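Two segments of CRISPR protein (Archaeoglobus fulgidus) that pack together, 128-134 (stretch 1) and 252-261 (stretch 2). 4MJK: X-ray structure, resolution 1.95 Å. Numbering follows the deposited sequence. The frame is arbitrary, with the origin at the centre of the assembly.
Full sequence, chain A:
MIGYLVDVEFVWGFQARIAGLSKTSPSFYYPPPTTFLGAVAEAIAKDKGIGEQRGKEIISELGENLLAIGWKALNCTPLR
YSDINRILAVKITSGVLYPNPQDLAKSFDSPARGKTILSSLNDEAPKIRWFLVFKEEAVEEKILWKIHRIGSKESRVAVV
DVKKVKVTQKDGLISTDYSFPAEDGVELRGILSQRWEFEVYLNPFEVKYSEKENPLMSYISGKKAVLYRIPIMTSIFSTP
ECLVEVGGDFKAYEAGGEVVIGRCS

Stretch 1, residues 128-134: IRWFLVF
Stretch 2 (252-261) AYEAGGEVVI

A strand can pack across a β-hairpin through alternate side chains alone, and this pair of segments is a compact example. Residues 128-134 are extended throughout (phi -103° to -128°, psi 109° to 155°). In the partner, strands 252-255 and 258-261 are joined by a type II' turn from Ala 255 to Glu 258, with Gly 256 at phi/psi 60/-128° and Gly 257 at -84/-10°. Backbone hydrogen bonds pair the arms: Tyr 253 N to Val 260 O (2.7 Å), Val 260 N to Tyr 253 O (2.9 Å), Ala 255 N to Glu 258 O (2.9 Å) and Glu 258 N to Ala 255 O (3.0 Å).

No hydrogen bond crosses between the segments. The first strand runs at 111° to strand 252-255 and 64° to strand 258-261, with axes 9.1 and 8.0 Å away, a separation filled by side chains. Register is set by CA of Phe 131 lying 6.9 Å from CA of Val 260, and CA of Val 133 lying 7.6 Å from CA of Tyr 253. Arg 129, Phe 131 and Val 133, all t at chi1, point toward the hairpin, while Leu 132 points away.

Apolar contact dominates. Phe 131 (chi2 3°) receives Val 260 (chi1 p) over one ring face, CG1 standing 3.8 Å from the ring centroid; its edge meets the backbone, with CE2 3.5 Å from Glu 258 O. Phe 131 CZ reaches Ala 255 CB at 4.2 Å. Val 133 repeats the CH-pi motif, its CG1 4.2 Å from the centroid of the Tyr 253 ring (chi1 m, chi2 -90°), while its CG2 lies 3.9 Å from Val 260 CG1.

The charged contribution is one long salt bridge, Arg 129 NH1 to Glu 258 OE1 at 3.9 Å. Arg 129 is t, t, m through chi3, Glu 258 m, m with chi3 -50°, and the carboxylate oxygen approaches the guanidinium edge.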

# COMPACT_ATOMS: atom_id res chain seq x y z
N ILE A 128 0.02 -12.30 -7.41
CA ILE A 128 0.42 -13.57 -6.79
C ILE A 128 -0.43 -14.69 -7.37
O ILE A 128 -1.62 -14.50 -7.61
CB ILE A 128 0.21 -13.53 -5.24
CG1 ILE A 128 1.12 -12.45 -4.62
CG2 ILE A 128 0.49 -14.92 -4.63
CD1 ILE A 128 0.90 -12.27 -3.12
N ARG A 129 0.18 -15.85 -7.64
CA ARG A 129 -0.56 -17.01 -8.11
C ARG A 129 -0.70 -18.06 -7.01
O ARG A 129 0.30 -18.45 -6.38
CB ARG A 129 0.12 -17.63 -9.34
CG ARG A 129 -0.60 -18.91 -9.86
CD ARG A 129 0.01 -19.44 -11.18
NE ARG A 129 -0.05 -18.43 -12.23
CZ ARG A 129 0.81 -18.36 -13.25
NH1 ARG A 129 1.80 -19.24 -13.34
NH2 ARG A 129 0.70 -17.40 -14.16
N TRP A 130 -1.93 -18.52 -6.77
CA TRP A 130 -2.18 -19.63 -5.85
C TRP A 130 -2.46 -20.91 -6.63
O TRP A 130 -3.07 -20.88 -7.71
CB TRP A 130 -3.37 -19.34 -4.93
CG TRP A 130 -3.01 -18.63 -3.66
CD1 TRP A 130 -2.71 -19.20 -2.45
CD2 TRP A 130 -2.93 -17.21 -3.47
NE1 TRP A 130 -2.45 -18.22 -1.51
CE2 TRP A 130 -2.58 -16.99 -2.11
CE3 TRP A 130 -3.12 -16.12 -4.31
CZ2 TRP A 130 -2.40 -15.70 -1.58
CZ3 TRP A 130 -2.97 -14.83 -3.77
CH2 TRP A 130 -2.60 -14.64 -2.43
N PHE A 131 -2.00 -22.03 -6.08
CA PHE A 131 -2.24 -23.34 -6.65
C PHE A 131 -2.82 -24.15 -5.50
O PHE A 131 -2.11 -24.45 -4.52
CB PHE A 131 -0.91 -23.93 -7.17
CG PHE A 131 -1.04 -25.25 -7.90
CD1 PHE A 131 -2.27 -25.84 -8.13
CD2 PHE A 131 0.10 -25.90 -8.37
CE1 PHE A 131 -2.37 -27.06 -8.81
CE2 PHE A 131 0.01 -27.12 -9.06
CZ PHE A 131 -1.23 -27.69 -9.27
N LEU A 132 -4.11 -24.44 -5.60
CA LEU A 132 -4.83 -25.21 -4.59
C LEU A 132 -5.20 -26.56 -5.18
O LEU A 132 -5.52 -26.66 -6.38
CB LEU A 132 -6.11 -24.48 -4.15
CG LEU A 132 -5.92 -23.36 -3.11
CD1 LEU A 132 -5.18 -22.19 -3.73
CD2 LEU A 132 -7.26 -22.89 -2.54
N VAL A 133 -5.15 -27.60 -4.35
CA VAL A 133 -5.57 -28.93 -4.78
C VAL A 133 -6.60 -29.43 -3.79
O VAL A 133 -6.37 -29.36 -2.59
CB VAL A 133 -4.38 -29.93 -4.84
CG1 VAL A 133 -4.89 -31.33 -5.25
CG2 VAL A 133 -3.29 -29.45 -5.82
N PHE A 134 -7.74 -29.93 -4.28
CA PHE A 134 -8.78 -30.52 -3.42
C PHE A 134 -9.04 -31.99 -3.76
O PHE A 134 -8.83 -32.43 -4.88
CB PHE A 134 -10.09 -29.73 -3.54
CG PHE A 134 -10.00 -28.32 -3.03
CD1 PHE A 134 -10.18 -28.06 -1.68
CD2 PHE A 134 -9.75 -27.27 -3.89
CE1 PHE A 134 -10.10 -26.75 -1.20
CE2 PHE A 134 -9.67 -25.96 -3.42
CZ PHE A 134 -9.85 -25.70 -2.08
N ALA A 252 3.66 -34.47 -3.83
CA ALA A 252 3.71 -33.38 -4.78
C ALA A 252 2.56 -33.53 -5.77
O ALA A 252 2.27 -34.64 -6.25
CB ALA A 252 5.03 -33.41 -5.52
N TYR A 253 1.89 -32.42 -6.09
CA TYR A 253 0.80 -32.45 -7.06
C TYR A 253 1.20 -31.62 -8.26
O TYR A 253 1.64 -30.48 -8.12
CB TYR A 253 -0.50 -31.92 -6.45
CG TYR A 253 -1.00 -32.78 -5.33
CD1 TYR A 253 -1.87 -33.84 -5.58
CD2 TYR A 253 -0.58 -32.57 -4.02
CE1 TYR A 253 -2.31 -34.66 -4.54
CE2 TYR A 253 -1.03 -33.37 -2.98
CZ TYR A 253 -1.89 -34.42 -3.25
OH TYR A 253 -2.33 -35.22 -2.22
N GLU A 254 1.08 -32.21 -9.44
CA GLU A 254 1.61 -31.59 -10.65
C GLU A 254 0.55 -31.42 -11.73
O GLU A 254 -0.27 -32.32 -11.96
CB GLU A 254 2.82 -32.38 -11.19
CG GLU A 254 3.36 -31.83 -12.52
CD GLU A 254 4.71 -32.43 -12.90
OE1 GLU A 254 5.09 -33.48 -12.33
OE2 GLU A 254 5.40 -31.84 -13.78
N ALA A 255 0.58 -30.26 -12.38
CA ALA A 255 -0.24 -30.00 -13.55
C ALA A 255 0.66 -29.30 -14.56
O ALA A 255 1.00 -28.12 -14.39
CB ALA A 255 -1.43 -29.12 -13.20
N GLY A 256 1.07 -30.01 -15.60
CA GLY A 256 2.03 -29.46 -16.52
C GLY A 256 3.29 -29.13 -15.75
O GLY A 256 3.81 -29.99 -15.03
N GLY A 257 3.78 -27.91 -15.88
CA GLY A 257 4.99 -27.52 -15.17
C GLY A 257 4.77 -27.06 -13.73
O GLY A 257 5.73 -26.88 -12.99
N GLU A 258 3.52 -26.88 -13.33
CA GLU A 258 3.22 -26.34 -12.00
C GLU A 258 3.22 -27.47 -10.98
O GLU A 258 2.49 -28.45 -11.14
CB GLU A 258 1.87 -25.64 -11.98
CG GLU A 258 1.62 -24.66 -13.14
CD GLU A 258 2.56 -23.46 -13.13
OE1 GLU A 258 2.71 -22.81 -12.07
OE2 GLU A 258 3.16 -23.17 -14.19
N VAL A 259 4.03 -27.33 -9.94
CA VAL A 259 4.12 -28.34 -8.90
C VAL A 259 3.91 -27.75 -7.52
O VAL A 259 4.57 -26.79 -7.13
CB VAL A 259 5.49 -29.06 -8.92
CG1 VAL A 259 5.52 -30.18 -7.87
CG2 VAL A 259 5.78 -29.61 -10.31
N VAL A 260 2.98 -28.30 -6.76
CA VAL A 260 2.81 -27.83 -5.40
C VAL A 260 2.83 -29.01 -4.42
O VAL A 260 2.33 -30.09 -4.72
CB VAL A 260 1.52 -27.02 -5.25
CG1 VAL A 260 0.27 -27.91 -5.42
CG2 VAL A 260 1.52 -26.31 -3.91
N ILE A 261 3.43 -28.80 -3.26
CA ILE A 261 3.55 -29.86 -2.26
C ILE A 261 2.41 -29.77 -1.26
O ILE A 261 2.11 -28.69 -0.75
CB ILE A 261 4.90 -29.76 -1.52
CG1 ILE A 261 6.06 -29.97 -2.50
CG2 ILE A 261 4.99 -30.79 -0.39
CD1 ILE A 261 7.37 -29.45 -1.96